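Local structure of NADPH-dependent aldehyde reductase YqhD (Escherichia coli, 4QGS) at residues A[106-109]-A[110-114]; A[236-239]-A[240-243]; A[257-260]-A[261-265]; A[327-330]-A[331-334]; A[341-344]-A[345-349]. The protein reduces a broad range of short-chain aldehydes to alcohols with NADPH, using one zinc ion per subunit, and acts most efficiently on butanal, propanal, acrolein and malondialdehyde. One frame throughout, in Å; residues are numbered along the deposited sequence.

All five contacts are turns of helix or helix ends, and their chemistry follows their place. Interaction 1 is buried at the start of helix 106-119 beside the parallel sheet and carries NADP(+)-binding residues. Interactions 2 to 5 belong to the helical C-terminal half; 2, 3 and 5 are partly buried, 4 lies at the surface. Interaction 3 ends helix 249-262 close to the zinc ion, a glutamine amide lying over an indole. Interactions 4 and 5 share helix 330-347: the first is a polar N-terminal cap, the second a C-terminal end with aromatic packing. Interaction 2, a proline kink in helix 222-244, touches interaction 5 through Ile-236, Pro-240 and Phe-344, while its lysine pairs with acids.

Interaction 1: A[106-109]-A[110-114]; sequences GSVL and DGTKF
Val-108 and Thr-112 lie side by side one turn apart, their side chains pointing the same way, with CG1 of Val-108 4.1 Å from OG1 of Thr-112. That hydroxyl turns back onto the helix, Thr-112 OG1 donating to Val-108 O at 2.7 Å. Thr-112 N reaches Val-108 O at 3.0 Å, from the opposite face of the carbonyl plane, so two donors grip one acceptor. With OG1 beside its own backbone N (chi1 -59°), Thr-112 can make this bond, and its OG1 also pairs with Thr-46. The turn opens helix 106-119, which follows strand 99-104 of the Rossmann-like parallel sheet; Gly-106, Ser-107 and Asp-110 bind NADP(+). Leu-109 and Lys-113 cross obliquely on another side, CG of the leucine 3.9 Å from CE of the lysine. The extended lysine chain carries NZ past the leucine to the carbonyl oxygen of Gly-160, another NADP(+)-binding residue, while Leu-109 rests on Met-144 and Cys-146 of strand 144-148. Asp-110 folds its carboxylate back toward the first turn, CG 3.0 Å from Gly-106 O, and the backbone N of Asp-110 donates to that same carbonyl oxygen at 2.8 Å.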
loop_
_atom_site.group_PDB
_atom_site.type_symbol
_atom_site.label_atom_id
_atom_site.label_comp_id
_atom_site.label_asym_id
_atom_site.label_seq_id
_atom_site.Cartn_x
_atom_site.Cartn_y
_atom_site.Cartn_z
ATOM N N GLY A 106 2.983 -4.529 5.530
ATOM C CA GLY A 106 3.669 -3.309 5.128
ATOM C C GLY A 106 4.291 -2.522 6.263
ATOM O O GLY A 106 5.306 -1.843 6.086
ATOM N N SER A 107 3.667 -2.596 7.430
ATOM C CA SER A 107 4.189 -1.938 8.622
ATOM C C SER A 107 5.535 -2.529 9.044
ATOM O O SER A 107 6.480 -1.800 9.350
ATOM C CB SER A 107 3.183 -2.053 9.766
ATOM O OG SER A 107 3.653 -1.387 10.924
ATOM N N VAL A 108 5.619 -3.855 9.059
ATOM C CA VAL A 108 6.862 -4.524 9.430
ATOM C C VAL A 108 7.917 -4.248 8.375
ATOM O O VAL A 108 9.075 -3.967 8.690
ATOM C CB VAL A 108 6.661 -6.052 9.600
ATOM C CG1 VAL A 108 7.996 -6.754 9.877
ATOM C CG2 VAL A 108 5.672 -6.336 10.718
ATOM N N LEU A 109 7.500 -4.317 7.117
ATOM C CA LEU A 109 8.399 -4.057 6.000
ATOM C C LEU A 109 8.970 -2.649 6.076
ATOM O O LEU A 109 10.182 -2.462 5.995
ATOM C CB LEU A 109 7.672 -4.261 4.674
ATOM C CG LEU A 109 8.482 -3.944 3.419
ATOM C CD1 LEU A 109 9.698 -4.857 3.326
ATOM C CD2 LEU A 109 7.608 -4.077 2.189
ATOM N N ASP A 110 8.096 -1.662 6.255
ATOM C CA ASP A 110 8.517 -0.263 6.262
ATOM C C ASP A 110 9.501 0.033 7.392
ATOM O O ASP A 110 10.527 0.681 7.184
ATOM C CB ASP A 110 7.300 0.658 6.368
ATOM C CG ASP A 110 6.525 0.744 5.071
ATOM O OD1 ASP A 110 7.015 0.208 4.052
ATOM O OD2 ASP A 110 5.440 1.363 5.064
ATOM N N GLY A 111 9.186 -0.453 8.584
ATOM C CA GLY A 111 10.046 -0.248 9.727
ATOM C C GLY A 111 11.386 -0.923 9.520
ATOM O O GLY A 111 12.425 -0.422 9.933
ATOM N N THR A 112 11.367 -2.079 8.873
ATOM C CA THR A 112 12.606 -2.803 8.659
ATOM C C THR A 112 13.467 -2.083 7.621
ATOM O O THR A 112 14.696 -2.068 7.724
ATOM C CB THR A 112 12.317 -4.260 8.246
ATOM O OG1 THR A 112 11.559 -4.886 9.292
ATOM C CG2 THR A 112 13.612 -5.025 8.034
ATOM N N LYS A 113 12.825 -1.455 6.644
ATOM C CA LYS A 113 13.554 -0.660 5.660
ATOM C C LYS A 113 14.320 0.442 6.374
ATOM O O LYS A 113 15.477 0.734 6.057
ATOM C CB LYS A 113 12.604 -0.063 4.621
ATOM C CG LYS A 113 12.050 -1.065 3.617
ATOM C CD LYS A 113 11.237 -0.371 2.532
ATOM C CE LYS A 113 10.678 -1.360 1.527
ATOM N NZ LYS A 113 9.929 -0.676 0.435
ATOM N N PHE A 114 13.671 1.047 7.356
ATOM C CA PHE A 114 14.304 2.117 8.103
ATOM C C PHE A 114 15.487 1.592 8.907
ATOM O O PHE A 114 16.551 2.204 8.924
ATOM C CB PHE A 114 13.289 2.793 9.020
ATOM C CG PHE A 114 13.884 3.839 9.894
ATOM C CD1 PHE A 114 14.274 5.064 9.369
ATOM C CD2 PHE A 114 14.064 3.604 11.240
ATOM C CE1 PHE A 114 14.830 6.033 10.179
ATOM C CE2 PHE A 114 14.607 4.568 12.050
ATOM C CZ PHE A 114 14.998 5.783 11.521
#

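Interaction 2: A[236-239]-A[240-243]; sequences IEDG and PKAL
Pro-240 sets its ring against the preceding turn of helix 222-244, CD 3.1 Å from Ile-236 O, and the helix kinks here because a proline has no N-H to give that carbonyl. This proline kink is the close-packed part of the contact. CG of the same ring stands 3.5 Å from Ile-236 O, and Phe-344 of helix 330-347 packs against both Ile-236 and Pro-240. Just past the kink, Ala-242 N bonds Gly-239 O at 3.1 Å and makes a weak bond to Asp-238 O; its methyl group packs on Val-251 and Val-199 of two other helices. The polar side is looser and begins at the exposed Glu-237. Lys-241, with CG beside its backbone N (chi1 -61°) and the chain extended beyond, runs back along the helix beside Glu-237 and obliquely across Asp-238, CE passing 3.4 Å from Glu-237 O. The three residues form a salt-bridge network of unequal arms. Toward Glu-237 the reach is long, whereas the buried Asp-238 lies closer to the ammonium and also bonds Asn-254 weakly through OD2. In the shorter arm, Lys-241 NZ meets Asp-238 OD1 nearly in line with the CG-OD1 bond at 3.1 Å.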
loop_
_atom_site.group_PDB
_atom_site.type_symbol
_atom_site.label_atom_id
_atom_site.label_comp_id
_atom_site.label_asym_id
_atom_site.label_seq_id
_atom_site.Cartn_x
_atom_site.Cartn_y
_atom_site.Cartn_z
ATOM N N ILE A 236 -11.835 -7.341 -9.846
ATOM C CA ILE A 236 -13.303 -7.402 -9.885
ATOM C C ILE A 236 -13.783 -8.845 -9.998
ATOM O O ILE A 236 -14.766 -9.245 -9.354
ATOM C CB ILE A 236 -13.867 -6.554 -11.041
ATOM C CG1 ILE A 236 -13.686 -5.075 -10.714
ATOM C CG2 ILE A 236 -15.333 -6.871 -11.283
ATOM C CD1 ILE A 236 -13.755 -4.157 -11.924
ATOM N N GLU A 237 -13.061 -9.651 -10.768
ATOM C CA GLU A 237 -13.452 -11.046 -10.931
ATOM C C GLU A 237 -13.164 -11.891 -9.691
ATOM O O GLU A 237 -14.049 -12.602 -9.210
ATOM C CB GLU A 237 -12.762 -11.681 -12.143
ATOM C CG GLU A 237 -13.246 -13.122 -12.362
ATOM C CD GLU A 237 -12.938 -13.651 -13.757
ATOM O OE1 GLU A 237 -12.248 -12.946 -14.530
ATOM O OE2 GLU A 237 -13.399 -14.771 -14.078
ATOM N N ASP A 238 -11.944 -11.818 -9.172
ATOM C CA ASP A 238 -11.537 -12.754 -8.114
ATOM C C ASP A 238 -11.549 -12.149 -6.708
ATOM O O ASP A 238 -11.492 -12.883 -5.721
ATOM C CB ASP A 238 -10.144 -13.331 -8.419
ATOM C CG ASP A 238 -10.198 -14.504 -9.388
ATOM O OD1 ASP A 238 -11.279 -14.768 -9.957
ATOM O OD2 ASP A 238 -9.165 -15.168 -9.567
ATOM N N GLY A 239 -11.606 -10.823 -6.607
ATOM C CA GLY A 239 -11.690 -10.184 -5.303
ATOM C C GLY A 239 -12.875 -10.660 -4.477
ATOM O O GLY A 239 -12.699 -11.058 -3.328
ATOM N N PRO A 240 -14.087 -10.637 -5.059
ATOM C CA PRO A 240 -15.239 -11.144 -4.299
ATOM C C PRO A 240 -15.100 -12.622 -3.956
ATOM O O PRO A 240 -15.568 -13.051 -2.900
ATOM C CB PRO A 240 -16.414 -10.918 -5.254
ATOM C CG PRO A 240 -15.983 -9.776 -6.113
ATOM C CD PRO A 240 -14.509 -10.038 -6.337
ATOM N N LYS A 241 -14.465 -13.393 -4.832
ATOM C CA LYS A 241 -14.277 -14.814 -4.567
ATOM C C LYS A 241 -13.345 -15.063 -3.380
ATOM O O LYS A 241 -13.442 -16.094 -2.721
ATOM C CB LYS A 241 -13.719 -15.519 -5.796
ATOM C CG LYS A 241 -14.607 -15.442 -7.006
ATOM C CD LYS A 241 -13.933 -16.181 -8.165
ATOM C CE LYS A 241 -14.618 -15.930 -9.487
ATOM N NZ LYS A 241 -13.778 -16.469 -10.600
ATOM N N ALA A 242 -12.424 -14.135 -3.123
ATOM C CA ALA A 242 -11.463 -14.329 -2.041
ATOM C C ALA A 242 -12.198 -14.310 -0.700
ATOM O O ALA A 242 -11.760 -14.923 0.273
ATOM C CB ALA A 242 -10.366 -13.267 -2.087
ATOM N N LEU A 243 -13.328 -13.621 -0.679
ATOM C CA LEU A 243 -14.165 -13.560 0.512
ATOM C C LEU A 243 -15.023 -14.822 0.642
ATOM O O LEU A 243 -15.189 -15.367 1.736
ATOM C CB LEU A 243 -15.044 -12.316 0.469
ATOM C CG LEU A 243 -14.326 -10.968 0.538
ATOM C CD1 LEU A 243 -15.323 -9.842 0.299
ATOM C CD2 LEU A 243 -13.620 -10.783 1.887
#

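Interaction 3: A[257-260]-A[261-265]; sequences WAAT and QAENG. Unlike the reference sequence in segment 261-265: Glu-263 (reference Leu).
Gln-261 lays its amide nitrogen over one face of the Trp-257 indole, NE2 3.5 Å from CH2 and offset toward the rim of the ring. Amide and ring planes are 62° apart, so the amide is steeply tilted and not stacked. The bend at chi2 (-61°) brings the amide back over the indole; CG, already placed by chi1, lies 3.4 Å from Trp-257 O. Cutting Gln-261 back to an alanine would remove the amide, which would probably leave the rim of that indole face without its neighbour, though Phe-25 still meets the ring. The backbone bonds are those of a closing helix: Gln-261 N to Trp-257 O at 3.1 Å, Ala-262 N to Ala-258 O, and Glu-263 N to Ala-259 O with a weaker branch to Thr-260 O. Helix 249-262 thus ends next to the catalytic zinc site, with Glu-263, a leucine in the reference sequence, the first residue to leave helical geometry. Its side chain touches His-209 and lies about 5 Å from the zinc ion. Apolar contacts place the other sides of the helix: Ala-258 meets Thr-234 and Leu-235 of helix 222-244, and Ala-262 meets Ala-206 of helix 196-211. Among the polar side chains, Thr-260 OG1 bonds Met-256 O, while its CG2 lies 3.9 Å from ND2 of Asn-264, the two side chains crossing at a slant.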
loop_
_atom_site.group_PDB
_atom_site.type_symbol
_atom_site.label_atom_id
_atom_site.label_comp_id
_atom_site.label_asym_id
_atom_site.label_seq_id
_atom_site.Cartn_x
_atom_site.Cartn_y
_atom_site.Cartn_z
ATOM N N TRP A 257 -1.272 -11.483 -6.399
ATOM C CA TRP A 257 -0.367 -11.063 -7.471
ATOM C C TRP A 257 -0.877 -9.786 -8.117
ATOM O O TRP A 257 -0.096 -8.877 -8.411
ATOM C CB TRP A 257 -0.194 -12.180 -8.512
ATOM C CG TRP A 257 0.950 -11.964 -9.519
ATOM C CD1 TRP A 257 0.907 -12.207 -10.869
ATOM C CD2 TRP A 257 2.281 -11.490 -9.242
ATOM N NE1 TRP A 257 2.127 -11.908 -11.448
ATOM C CE2 TRP A 257 2.983 -11.465 -10.471
ATOM C CE3 TRP A 257 2.949 -11.079 -8.081
ATOM C CZ2 TRP A 257 4.312 -11.051 -10.561
ATOM C CZ3 TRP A 257 4.269 -10.676 -8.173
ATOM C CH2 TRP A 257 4.939 -10.667 -9.412
ATOM N N ALA A 258 -2.188 -9.696 -8.313
ATOM C CA ALA A 258 -2.780 -8.452 -8.800
ATOM C C ALA A 258 -2.491 -7.277 -7.866
ATOM O O ALA A 258 -2.126 -6.186 -8.325
ATOM C CB ALA A 258 -4.291 -8.610 -8.997
ATOM N N ALA A 259 -2.675 -7.486 -6.559
ATOM C CA ALA A 259 -2.464 -6.429 -5.584
ATOM C C ALA A 259 -1.001 -6.006 -5.573
ATOM O O ALA A 259 -0.673 -4.826 -5.428
ATOM C CB ALA A 259 -2.925 -6.902 -4.175
ATOM N N THR A 260 -0.113 -6.973 -5.759
ATOM C CA THR A 260 1.303 -6.670 -5.810
ATOM C C THR A 260 1.606 -5.765 -6.992
ATOM O O THR A 260 2.378 -4.826 -6.861
ATOM C CB THR A 260 2.149 -7.952 -5.885
ATOM O OG1 THR A 260 1.959 -8.694 -4.675
ATOM C CG2 THR A 260 3.620 -7.613 -6.019
ATOM N N GLN A 261 0.984 -6.019 -8.138
ATOM C CA GLN A 261 1.208 -5.146 -9.293
ATOM C C GLN A 261 0.598 -3.758 -9.070
ATOM O O GLN A 261 1.168 -2.755 -9.491
ATOM C CB GLN A 261 0.658 -5.792 -10.566
ATOM C CG GLN A 261 1.387 -7.083 -10.920
ATOM C CD GLN A 261 2.870 -6.826 -11.174
ATOM O OE1 GLN A 261 3.224 -5.919 -11.907
ATOM N NE2 GLN A 261 3.730 -7.608 -10.544
ATOM N N ALA A 262 -0.538 -3.694 -8.380
ATOM C CA ALA A 262 -1.177 -2.403 -8.099
ATOM C C ALA A 262 -0.267 -1.509 -7.255
ATOM O O ALA A 262 -0.287 -0.283 -7.380
ATOM C CB ALA A 262 -2.524 -2.619 -7.397
ATOM N N GLU A 263 0.564 -2.124 -6.421
ATOM C CA GLU A 263 1.502 -1.388 -5.567
ATOM C C GLU A 263 2.944 -1.248 -6.108
ATOM O O GLU A 263 3.815 -0.794 -5.382
ATOM C CB GLU A 263 1.563 -2.087 -4.211
ATOM C CG GLU A 263 0.733 -1.469 -3.122
ATOM C CD GLU A 263 -0.699 -1.956 -3.140
ATOM O OE1 GLU A 263 -1.616 -1.106 -3.197
ATOM O OE2 GLU A 263 -0.907 -3.183 -3.081
ATOM N N ASN A 264 3.198 -1.589 -7.371
ATOM C CA ASN A 264 4.547 -2.014 -7.779
ATOM C C ASN A 264 5.418 -1.080 -8.679
ATOM O O ASN A 264 6.626 -1.015 -8.495
ATOM C CB ASN A 264 4.403 -3.386 -8.435
ATOM C CG ASN A 264 5.737 -4.079 -8.703
ATOM O OD1 ASN A 264 6.678 -3.476 -9.174
ATOM N ND2 ASN A 264 5.819 -5.352 -8.344
ATOM N N GLY A 265 4.846 -0.370 -9.647
ATOM C CA GLY A 265 5.625 0.603 -10.413
ATOM C C GLY A 265 5.475 0.670 -11.933
ATOM O O GLY A 265 5.527 1.762 -12.524
#

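Interaction 4: A[327-330]-A[331-334]; sequences EGSD and DERI
Glu-332 reaches back from the first turn of its helix toward Ser-329, and its side chain, from CB to OE1, lies along that serine. CB lies 3.4 Å from Ser-329 OG, and CG, beside the backbone N of its own residue (chi1 -67°), comes to 3.2 Å from the same hydroxyl oxygen. The chain then extends so that CD passes 3.8 Å from Ser-329 N. At the tip OE1 accepts from Ser-329 N at 2.8 Å, on the anti side of the carboxylate and 22° out of its plane, while also standing 3.3 Å from CA of Gly-328. The serine returns the bond: its OG takes the N-H of Glu-332 at 2.9 Å, nearly straight at 166°. These reciprocal bonds are a capping box, with Ser-329 as N-cap of helix 330-347, and they give partners to two N-H groups at the point where helical bonding starts. Just before it, Gly-328 has backbone angles that call for glycine. Behind the box Arg-333 N bonds Ser-329 O at 2.8 Å, and Arg-333 CG lies against Glu-327 O. The bent arginine chain turns its guanidinium toward helix 312-323, where NH2 forms a salt bridge with Glu-320 of that helix and bonds Ile-325 O just after it. Asp-330 and Asp-331 pair with Arg-312 and Arg-308, respectively.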
loop_
_atom_site.group_PDB
_atom_site.type_symbol
_atom_site.label_atom_id
_atom_site.label_comp_id
_atom_site.label_asym_id
_atom_site.label_seq_id
_atom_site.Cartn_x
_atom_site.Cartn_y
_atom_site.Cartn_z
ATOM N N GLU A 327 -22.832 1.516 -24.125
ATOM C CA GLU A 327 -24.057 2.147 -24.606
ATOM C C GLU A 327 -24.414 3.402 -23.813
ATOM O O GLU A 327 -24.096 3.502 -22.631
ATOM C CB GLU A 327 -25.220 1.157 -24.538
ATOM C CG GLU A 327 -25.097 -0.024 -25.484
ATOM C CD GLU A 327 -26.269 -0.979 -25.361
ATOM O OE1 GLU A 327 -27.418 -0.537 -25.575
ATOM O OE2 GLU A 327 -26.043 -2.170 -25.051
ATOM N N GLY A 328 -25.087 4.349 -24.464
ATOM C CA GLY A 328 -25.589 5.550 -23.804
ATOM C C GLY A 328 -24.683 6.755 -23.980
ATOM O O GLY A 328 -23.611 6.618 -24.563
ATOM N N SER A 329 -25.102 7.926 -23.499
ATOM C CA SER A 329 -24.247 9.114 -23.523
ATOM C C SER A 329 -23.002 8.977 -22.665
ATOM O O SER A 329 -22.891 8.088 -21.814
ATOM C CB SER A 329 -25.011 10.348 -23.050
ATOM O OG SER A 329 -25.169 10.308 -21.639
ATOM N N ASP A 330 -22.078 9.895 -22.908
ATOM C CA ASP A 330 -20.885 10.014 -22.113
ATOM C C ASP A 330 -21.249 10.157 -20.646
ATOM O O ASP A 330 -20.732 9.416 -19.811
ATOM C CB ASP A 330 -20.063 11.195 -22.593
ATOM C CG ASP A 330 -19.399 10.925 -23.924
ATOM O OD1 ASP A 330 -18.644 11.800 -24.371
ATOM O OD2 ASP A 330 -19.615 9.845 -24.519
ATOM N N ASP A 331 -22.163 11.071 -20.325
ATOM C CA ASP A 331 -22.534 11.257 -18.924
ATOM C C ASP A 331 -23.196 10.018 -18.329
ATOM O O ASP A 331 -22.930 9.675 -17.182
ATOM C CB ASP A 331 -23.457 12.462 -18.750
ATOM C CG ASP A 331 -22.697 13.768 -18.738
ATOM O OD1 ASP A 331 -21.561 13.791 -18.213
ATOM O OD2 ASP A 331 -23.235 14.770 -19.250
ATOM N N GLU A 332 -24.055 9.352 -19.095
ATOM C CA GLU A 332 -24.681 8.116 -18.621
ATOM C C GLU A 332 -23.638 7.024 -18.408
ATOM O O GLU A 332 -23.704 6.265 -17.438
ATOM C CB GLU A 332 -25.734 7.623 -19.611
ATOM C CG GLU A 332 -26.957 8.509 -19.733
ATOM C CD GLU A 332 -27.860 8.080 -20.878
ATOM O OE1 GLU A 332 -27.330 7.616 -21.907
ATOM O OE2 GLU A 332 -29.094 8.212 -20.755
ATOM N N ARG A 333 -22.675 6.935 -19.320
ATOM C CA ARG A 333 -21.643 5.908 -19.203
ATOM C C ARG A 333 -20.761 6.163 -17.974
ATOM O O ARG A 333 -20.432 5.232 -17.237
ATOM C CB ARG A 333 -20.801 5.840 -20.478
ATOM C CG ARG A 333 -21.581 5.380 -21.711
ATOM C CD ARG A 333 -20.741 5.514 -22.981
ATOM N NE ARG A 333 -19.592 4.621 -22.922
ATOM C CZ ARG A 333 -18.466 4.772 -23.612
ATOM N NH1 ARG A 333 -18.309 5.794 -24.447
ATOM N NH2 ARG A 333 -17.493 3.887 -23.461
ATOM N N ILE A 334 -20.397 7.422 -17.754
ATOM C CA ILE A 334 -19.585 7.786 -16.597
ATOM C C ILE A 334 -20.376 7.541 -15.313
ATOM O O ILE A 334 -19.848 6.968 -14.352
ATOM C CB ILE A 334 -19.126 9.255 -16.675
ATOM C CG1 ILE A 334 -18.138 9.427 -17.833
ATOM C CG2 ILE A 334 -18.506 9.708 -15.354
ATOM C CD1 ILE A 334 -17.734 10.883 -18.094
#

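Interaction 5: A[341-344]-A[345-349]; sequences TRNF and FEQLG
Asn-343 OD1 is gripped from two directions: a water donates to it at 2.8 Å, and Gln-347 NE2 adds a weak bond at 3.3 Å. The same water donates to Glu-346 OE2, so it bridges neighbouring polar side chains, while the two amides cross with their planes 44° apart. Bending at chi2 (-53°) brings the glutamine amide back along the helix to the asparagine. The inward side is apolar. Leu-348 lays CD1 over one face of the Phe-344 ring, a CH-pi contact 4.0 Å from the centroid, and Phe-344 CD2 meets Phe-345 CD1 at 3.8 Å. On the Phe-345 ring, Thr-341 CG2 makes an off-centre CH-pi contact and Thr-341 O lies over one face. Replacing Phe-345 with an alanine would probably leave a gap beside Thr-341 and Phe-344, whose contacts with this ring would be lost. Gly-349, with positive phi, closes the helix in a Schellman motif. Leu-348 touches Leu-243 of helix 222-244 and Phe-344 meets the ring of Phe-207, whereas Phe-345 touches Ala-297 and Leu-300 of helix 292-306 and Val-204 of helix 196-211, the helix that carries zinc ligands Asp-205 and His-209.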
loop_
_atom_site.group_PDB
_atom_site.type_symbol
_atom_site.label_atom_id
_atom_site.label_comp_id
_atom_site.label_asym_id
_atom_site.label_seq_id
_atom_site.Cartn_x
_atom_site.Cartn_y
_atom_site.Cartn_z
ATOM N N THR A 341 -18.600 1.021 -9.609
ATOM C CA THR A 341 -17.447 1.043 -8.709
ATOM C C THR A 341 -17.918 1.112 -7.254
ATOM O O THR A 341 -17.441 0.365 -6.396
ATOM C CB THR A 341 -16.515 2.231 -9.031
ATOM O OG1 THR A 341 -16.159 2.184 -10.420
ATOM C CG2 THR A 341 -15.245 2.184 -8.187
ATOM N N ARG A 342 -18.862 2.006 -6.991
ATOM C CA ARG A 342 -19.456 2.110 -5.676
ATOM C C ARG A 342 -20.048 0.768 -5.261
ATOM O O ARG A 342 -19.782 0.273 -4.169
ATOM C CB ARG A 342 -20.531 3.194 -5.662
ATOM C CG ARG A 342 -20.981 3.582 -4.275
ATOM C CD ARG A 342 -22.092 4.639 -4.331
ATOM N NE ARG A 342 -21.668 5.975 -4.760
ATOM C CZ ARG A 342 -21.025 6.844 -3.978
ATOM N NH1 ARG A 342 -20.713 8.048 -4.427
ATOM N NH2 ARG A 342 -20.672 6.502 -2.749
ATOM N N ASN A 343 -20.829 0.167 -6.148
ATOM C CA ASN A 343 -21.448 -1.113 -5.848
ATOM C C ASN A 343 -20.424 -2.212 -5.573
ATOM O O ASN A 343 -20.611 -3.034 -4.675
ATOM C CB ASN A 343 -22.375 -1.541 -6.984
ATOM C CG ASN A 343 -23.035 -2.878 -6.709
ATOM O OD1 ASN A 343 -23.923 -2.975 -5.848
ATOM N ND2 ASN A 343 -22.602 -3.913 -7.412
ATOM N N PHE A 344 -19.334 -2.219 -6.342
ATOM C CA PHE A 344 -18.267 -3.197 -6.144
ATOM C C PHE A 344 -17.718 -3.094 -4.710
ATOM O O PHE A 344 -17.595 -4.100 -4.009
ATOM C CB PHE A 344 -17.158 -2.991 -7.192
ATOM C CG PHE A 344 -15.954 -3.877 -7.003
ATOM C CD1 PHE A 344 -16.063 -5.257 -7.115
ATOM C CD2 PHE A 344 -14.706 -3.324 -6.736
ATOM C CE1 PHE A 344 -14.952 -6.075 -6.946
ATOM C CE2 PHE A 344 -13.595 -4.140 -6.559
ATOM C CZ PHE A 344 -13.723 -5.513 -6.661
ATOM N N PHE A 345 -17.410 -1.878 -4.272
ATOM C CA PHE A 345 -16.908 -1.653 -2.910
ATOM C C PHE A 345 -17.935 -2.109 -1.865
ATOM O O PHE A 345 -17.605 -2.832 -0.907
ATOM C CB PHE A 345 -16.570 -0.182 -2.688
ATOM C CG PHE A 345 -15.412 0.326 -3.526
ATOM C CD1 PHE A 345 -14.551 -0.548 -4.161
ATOM C CD2 PHE A 345 -15.184 1.688 -3.629
ATOM C CE1 PHE A 345 -13.476 -0.066 -4.927
ATOM C CE2 PHE A 345 -14.132 2.188 -4.382
ATOM C CZ PHE A 345 -13.272 1.302 -5.040
ATOM N N GLU A 346 -19.189 -1.714 -2.059
ATOM C CA GLU A 346 -20.223 -2.082 -1.088
ATOM C C GLU A 346 -20.427 -3.589 -0.984
ATOM O O GLU A 346 -20.604 -4.109 0.126
ATOM C CB GLU A 346 -21.532 -1.380 -1.429
ATOM C CG GLU A 346 -21.291 0.114 -1.531
ATOM C CD GLU A 346 -22.469 0.979 -1.249
ATOM O OE1 GLU A 346 -22.425 1.697 -0.216
ATOM O OE2 GLU A 346 -23.408 0.971 -2.075
ATOM N N GLN A 347 -20.373 -4.292 -2.114
ATOM C CA GLN A 347 -20.553 -5.749 -2.103
ATOM C C GLN A 347 -19.366 -6.478 -1.481
ATOM O O GLN A 347 -19.503 -7.617 -1.031
ATOM C CB GLN A 347 -20.806 -6.273 -3.517
ATOM C CG GLN A 347 -22.118 -5.799 -4.143
ATOM C CD GLN A 347 -23.335 -6.057 -3.274
ATOM O OE1 GLN A 347 -23.407 -7.052 -2.546
ATOM N NE2 GLN A 347 -24.305 -5.149 -3.341
ATOM N N LEU A 348 -18.204 -5.825 -1.445
ATOM C CA LEU A 348 -17.067 -6.340 -0.686
ATOM C C LEU A 348 -17.232 -6.120 0.817
ATOM O O LEU A 348 -16.422 -6.598 1.608
ATOM C CB LEU A 348 -15.762 -5.680 -1.146
ATOM C CG LEU A 348 -15.259 -6.039 -2.543
ATOM C CD1 LEU A 348 -14.074 -5.132 -2.885
ATOM C CD2 LEU A 348 -14.870 -7.519 -2.648
ATOM N N GLY A 349 -18.271 -5.384 1.203
ATOM C CA GLY A 349 -18.500 -5.084 2.609
ATOM C C GLY A 349 -17.853 -3.789 3.063
ATOM O O GLY A 349 -17.666 -3.572 4.261
HETATM O O HOH W 1 -24.525 -1.627 -3.483
#